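Local coordinates for protein CPI (Ascaris lumbricoides, PDB 4IT7) that probably inhibits papain-like cysteine proteases, at residues S34-A48 against V59-N72. Residues are numbered along the deposited sequence; the frame is centred on the assembly and turned at random.
Sequences SNDLFQQTIVKVISA and VLELLIAPTSCRKN
Lys-71 lays its side chain along Leu-37 and Asp-36, in the turn that leads out of helix 17-33. Its CB sits 3.1 Å from Leu-37 O, the same oxygen that takes the Lys-71 backbone N-H in a nearly straight bond (168° at the hydrogen). CG passes between Leu-37 O and Gln-39 OE1, CD and CE run on beside Asp-36 O, and a bend at chi3 (-145°) brings NZ to within 2.7 Å of Asp-36 O, a hydrogen bond; NZ also bonds Asn-31 O at the helix end. Beyond this turn the two segments pair as the first hairpin of the cystatin fold, whose antiparallel sheet wraps the helix. Thr-67 bonds Gln-39 O twice, through its N and through OG1, the latter at 2.9 Å from above the carbonyl plane. Classic beta bulges follow at Val-43/Lys-44 opposite Leu-63 and Ile-46/Ser-47 opposite Glu-61. Val-43 crosses Leu-63 obliquely, CG1 to CD2 3.7 Å, while Val-45 lies alongside Leu-62, both against Ala-23 of the helix. Ser-47 OG, turned between its own N and carbonyl carbon (chi1 67°), donates to the anti lone pair of Glu-61 OE1 at 2.6 Å and accepts from a water that also bonds Val-59 O.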
# COMPACT_ATOMS: atom_id res chain seq x y z
N SER A 34 10.84 1.71 4.43
CA SER A 34 10.78 3.05 5.05
C SER A 34 11.88 3.21 6.11
O SER A 34 12.17 2.26 6.86
CB SER A 34 9.39 3.21 5.68
OG SER A 34 9.37 4.21 6.68
N ASN A 35 12.51 4.40 6.16
CA ASN A 35 13.46 4.77 7.25
C ASN A 35 12.87 4.88 8.65
O ASN A 35 13.59 4.96 9.65
CB ASN A 35 14.14 6.10 6.97
CG ASN A 35 15.18 6.00 5.90
OD1 ASN A 35 16.00 5.05 5.86
ND2 ASN A 35 15.17 6.96 5.01
N ASP A 36 11.55 4.97 8.71
CA ASP A 36 10.84 5.16 9.97
C ASP A 36 11.10 3.93 10.87
O ASP A 36 11.20 2.83 10.37
CB ASP A 36 9.37 5.32 9.66
CG ASP A 36 8.62 6.08 10.74
OD1 ASP A 36 8.85 5.85 11.96
OD2 ASP A 36 7.77 6.91 10.36
N LEU A 37 11.28 4.13 12.17
CA LEU A 37 11.43 3.04 13.13
C LEU A 37 10.10 2.38 13.45
O LEU A 37 10.05 1.25 13.95
CB LEU A 37 12.04 3.57 14.45
CG LEU A 37 13.57 3.42 14.69
CD1 LEU A 37 13.97 1.95 14.79
CD2 LEU A 37 14.43 4.11 13.63
N PHE A 38 9.01 3.11 13.25
CA PHE A 38 7.66 2.64 13.66
C PHE A 38 6.87 2.18 12.41
O PHE A 38 6.92 2.84 11.36
CB PHE A 38 6.88 3.77 14.36
CG PHE A 38 7.40 4.11 15.73
CD1 PHE A 38 6.78 3.59 16.87
CD2 PHE A 38 8.52 4.96 15.90
CE1 PHE A 38 7.26 3.89 18.14
CE2 PHE A 38 9.00 5.25 17.18
CZ PHE A 38 8.36 4.71 18.30
N GLN A 39 6.19 1.04 12.55
CA GLN A 39 5.27 0.54 11.54
C GLN A 39 4.21 1.57 11.23
O GLN A 39 3.77 2.30 12.14
CB GLN A 39 4.52 -0.67 12.08
CG GLN A 39 5.46 -1.65 12.74
CD GLN A 39 5.49 -2.96 12.01
OE1 GLN A 39 5.92 -3.06 10.83
NE2 GLN A 39 5.04 -4.00 12.70
N GLN A 40 3.80 1.58 9.97
CA GLN A 40 2.70 2.39 9.50
C GLN A 40 1.51 1.45 9.26
O GLN A 40 1.68 0.25 9.09
CB GLN A 40 3.06 3.14 8.20
CG GLN A 40 4.33 3.99 8.23
CD GLN A 40 4.32 4.97 9.39
OE1 GLN A 40 3.60 5.98 9.38
NE2 GLN A 40 5.13 4.67 10.42
N THR A 41 0.30 2.00 9.27
CA THR A 41 -0.86 1.21 9.03
C THR A 41 -1.69 1.94 8.00
O THR A 41 -1.49 3.15 7.78
CB THR A 41 -1.65 0.91 10.32
OG1 THR A 41 -2.66 -0.05 10.02
CG2 THR A 41 -2.35 2.16 10.87
N ILE A 42 -2.56 1.19 7.33
CA ILE A 42 -3.43 1.79 6.33
C ILE A 42 -4.61 2.36 7.11
O ILE A 42 -5.26 1.66 7.87
CB ILE A 42 -3.90 0.79 5.26
CG1 ILE A 42 -2.77 0.35 4.31
CG2 ILE A 42 -5.00 1.38 4.37
CD1 ILE A 42 -3.03 -1.10 3.84
N VAL A 43 -4.87 3.64 6.92
CA VAL A 43 -6.16 4.21 7.32
C VAL A 43 -7.25 3.85 6.30
O VAL A 43 -8.26 3.20 6.61
CB VAL A 43 -5.99 5.73 7.51
CG1 VAL A 43 -7.32 6.40 7.86
CG2 VAL A 43 -4.96 5.96 8.61
N LYS A 44 -7.00 4.22 5.04
CA LYS A 44 -7.90 3.80 3.98
C LYS A 44 -7.24 3.74 2.61
O LYS A 44 -6.28 4.49 2.28
CB LYS A 44 -9.13 4.72 3.92
CG LYS A 44 -8.84 6.15 3.48
CD LYS A 44 -10.12 6.88 3.08
CE LYS A 44 -11.27 6.48 4.00
NZ LYS A 44 -12.37 7.49 3.96
N VAL A 45 -7.82 2.88 1.78
CA VAL A 45 -7.47 2.92 0.39
C VAL A 45 -8.24 4.10 -0.22
O VAL A 45 -9.42 4.00 -0.41
CB VAL A 45 -7.75 1.57 -0.32
CG1 VAL A 45 -7.12 1.59 -1.68
CG2 VAL A 45 -7.22 0.37 0.49
N ILE A 46 -7.55 5.18 -0.54
CA ILE A 46 -8.19 6.38 -1.14
C ILE A 46 -8.71 6.06 -2.57
O ILE A 46 -9.88 6.31 -2.88
CB ILE A 46 -7.19 7.54 -1.22
CG1 ILE A 46 -6.76 7.95 0.16
CG2 ILE A 46 -7.71 8.74 -2.00
CD1 ILE A 46 -5.44 8.74 0.10
N SER A 47 -7.86 5.50 -3.43
CA SER A 47 -8.30 5.09 -4.77
C SER A 47 -7.58 3.86 -5.33
O SER A 47 -6.56 3.43 -4.78
CB SER A 47 -8.16 6.26 -5.71
OG SER A 47 -6.79 6.56 -5.90
N ALA A 48 -8.12 3.32 -6.43
CA ALA A 48 -7.58 2.13 -7.07
C ALA A 48 -7.96 2.17 -8.52
O ALA A 48 -9.10 2.45 -8.85
CB ALA A 48 -8.17 0.90 -6.42
N VAL A 59 -2.79 0.88 -9.76
CA VAL A 59 -2.22 2.02 -9.03
C VAL A 59 -3.17 2.32 -7.88
O VAL A 59 -4.39 2.49 -8.09
CB VAL A 59 -1.94 3.27 -9.89
CG1 VAL A 59 -1.48 4.44 -8.99
CG2 VAL A 59 -0.87 3.00 -10.94
N LEU A 60 -2.60 2.33 -6.69
CA LEU A 60 -3.34 2.56 -5.47
C LEU A 60 -2.83 3.81 -4.81
O LEU A 60 -1.63 4.12 -4.88
CB LEU A 60 -3.22 1.38 -4.47
CG LEU A 60 -3.44 -0.06 -4.93
CD1 LEU A 60 -3.06 -1.02 -3.82
CD2 LEU A 60 -4.88 -0.28 -5.37
N GLU A 61 -3.75 4.54 -4.17
CA GLU A 61 -3.39 5.60 -3.26
C GLU A 61 -3.85 5.14 -1.92
O GLU A 61 -5.02 4.87 -1.73
CB GLU A 61 -4.11 6.87 -3.58
CG GLU A 61 -3.51 7.74 -4.67
CD GLU A 61 -4.40 8.96 -4.90
OE1 GLU A 61 -5.58 8.77 -5.26
OE2 GLU A 61 -3.95 10.09 -4.69
N LEU A 62 -2.90 5.08 -0.99
CA LEU A 62 -3.15 4.62 0.36
C LEU A 62 -2.95 5.79 1.29
O LEU A 62 -1.96 6.53 1.20
CB LEU A 62 -2.16 3.49 0.72
CG LEU A 62 -2.18 2.26 -0.23
CD1 LEU A 62 -1.10 1.24 0.14
CD2 LEU A 62 -3.52 1.57 -0.21
N LEU A 63 -3.89 5.94 2.21
CA LEU A 63 -3.72 6.89 3.30
C LEU A 63 -3.20 6.09 4.48
O LEU A 63 -3.88 5.15 4.95
CB LEU A 63 -5.09 7.52 3.66
CG LEU A 63 -5.07 8.44 4.89
CD1 LEU A 63 -4.10 9.59 4.66
CD2 LEU A 63 -6.51 8.91 5.21
N ILE A 64 -2.01 6.44 4.98
CA ILE A 64 -1.38 5.64 6.03
C ILE A 64 -1.06 6.49 7.25
O ILE A 64 -0.81 7.71 7.12
CB ILE A 64 -0.11 4.86 5.52
CG1 ILE A 64 1.08 5.80 5.33
CG2 ILE A 64 -0.42 4.09 4.20
CD1 ILE A 64 2.42 5.09 5.30
N ALA A 65 -1.04 5.85 8.43
CA ALA A 65 -0.71 6.54 9.69
C ALA A 65 0.33 5.78 10.49
O ALA A 65 0.34 4.57 10.44
CB ALA A 65 -1.96 6.76 10.55
N PRO A 66 1.16 6.50 11.31
CA PRO A 66 2.10 5.79 12.19
C PRO A 66 1.36 5.04 13.25
O PRO A 66 0.23 5.39 13.56
CB PRO A 66 2.96 6.90 12.78
CG PRO A 66 2.12 8.13 12.68
CD PRO A 66 1.28 7.97 11.45
N THR A 67 1.96 3.98 13.76
CA THR A 67 1.41 3.21 14.90
C THR A 67 2.46 3.31 15.98
O THR A 67 3.49 3.97 15.77
CB THR A 67 1.19 1.70 14.59
OG1 THR A 67 2.45 1.04 14.41
CG2 THR A 67 0.27 1.51 13.32
N SER A 68 2.25 2.64 17.11
CA SER A 68 3.32 2.58 18.11
C SER A 68 4.10 1.25 18.08
O SER A 68 4.91 0.96 18.95
CB SER A 68 2.77 2.87 19.48
OG SER A 68 2.05 1.74 19.91
N CYS A 69 3.85 0.46 17.07
CA CYS A 69 4.55 -0.77 16.87
C CYS A 69 5.90 -0.45 16.28
O CYS A 69 6.00 0.05 15.20
CB CYS A 69 3.72 -1.68 15.98
SG CYS A 69 2.28 -2.41 16.79
N ARG A 70 6.95 -0.74 17.03
CA ARG A 70 8.27 -0.48 16.57
C ARG A 70 8.64 -1.56 15.63
O ARG A 70 8.28 -2.67 15.82
CB ARG A 70 9.25 -0.36 17.74
CG ARG A 70 10.63 0.09 17.33
CD ARG A 70 11.57 0.50 18.46
NE ARG A 70 11.83 -0.57 19.42
CZ ARG A 70 11.25 -0.66 20.61
NH1 ARG A 70 10.38 0.25 21.00
NH2 ARG A 70 11.52 -1.66 21.41
N LYS A 71 9.35 -1.20 14.57
CA LYS A 71 9.87 -2.16 13.61
C LYS A 71 10.94 -3.05 14.23
O LYS A 71 11.22 -4.10 13.74
CB LYS A 71 10.43 -1.44 12.37
CG LYS A 71 9.40 -1.08 11.32
CD LYS A 71 10.00 -0.55 10.05
CE LYS A 71 9.15 0.51 9.43
NZ LYS A 71 9.91 1.35 8.52
N ASN A 72 11.54 -2.60 15.31
CA ASN A 72 12.58 -3.36 15.98
C ASN A 72 12.03 -4.35 16.96
O ASN A 72 12.69 -4.71 17.89
CB ASN A 72 13.56 -2.42 16.67
CG ASN A 72 14.56 -1.85 15.70
OD1 ASN A 72 14.76 -2.42 14.64
ND2 ASN A 72 15.15 -0.75 16.02
O HOH W 1 -5.26 5.14 -7.85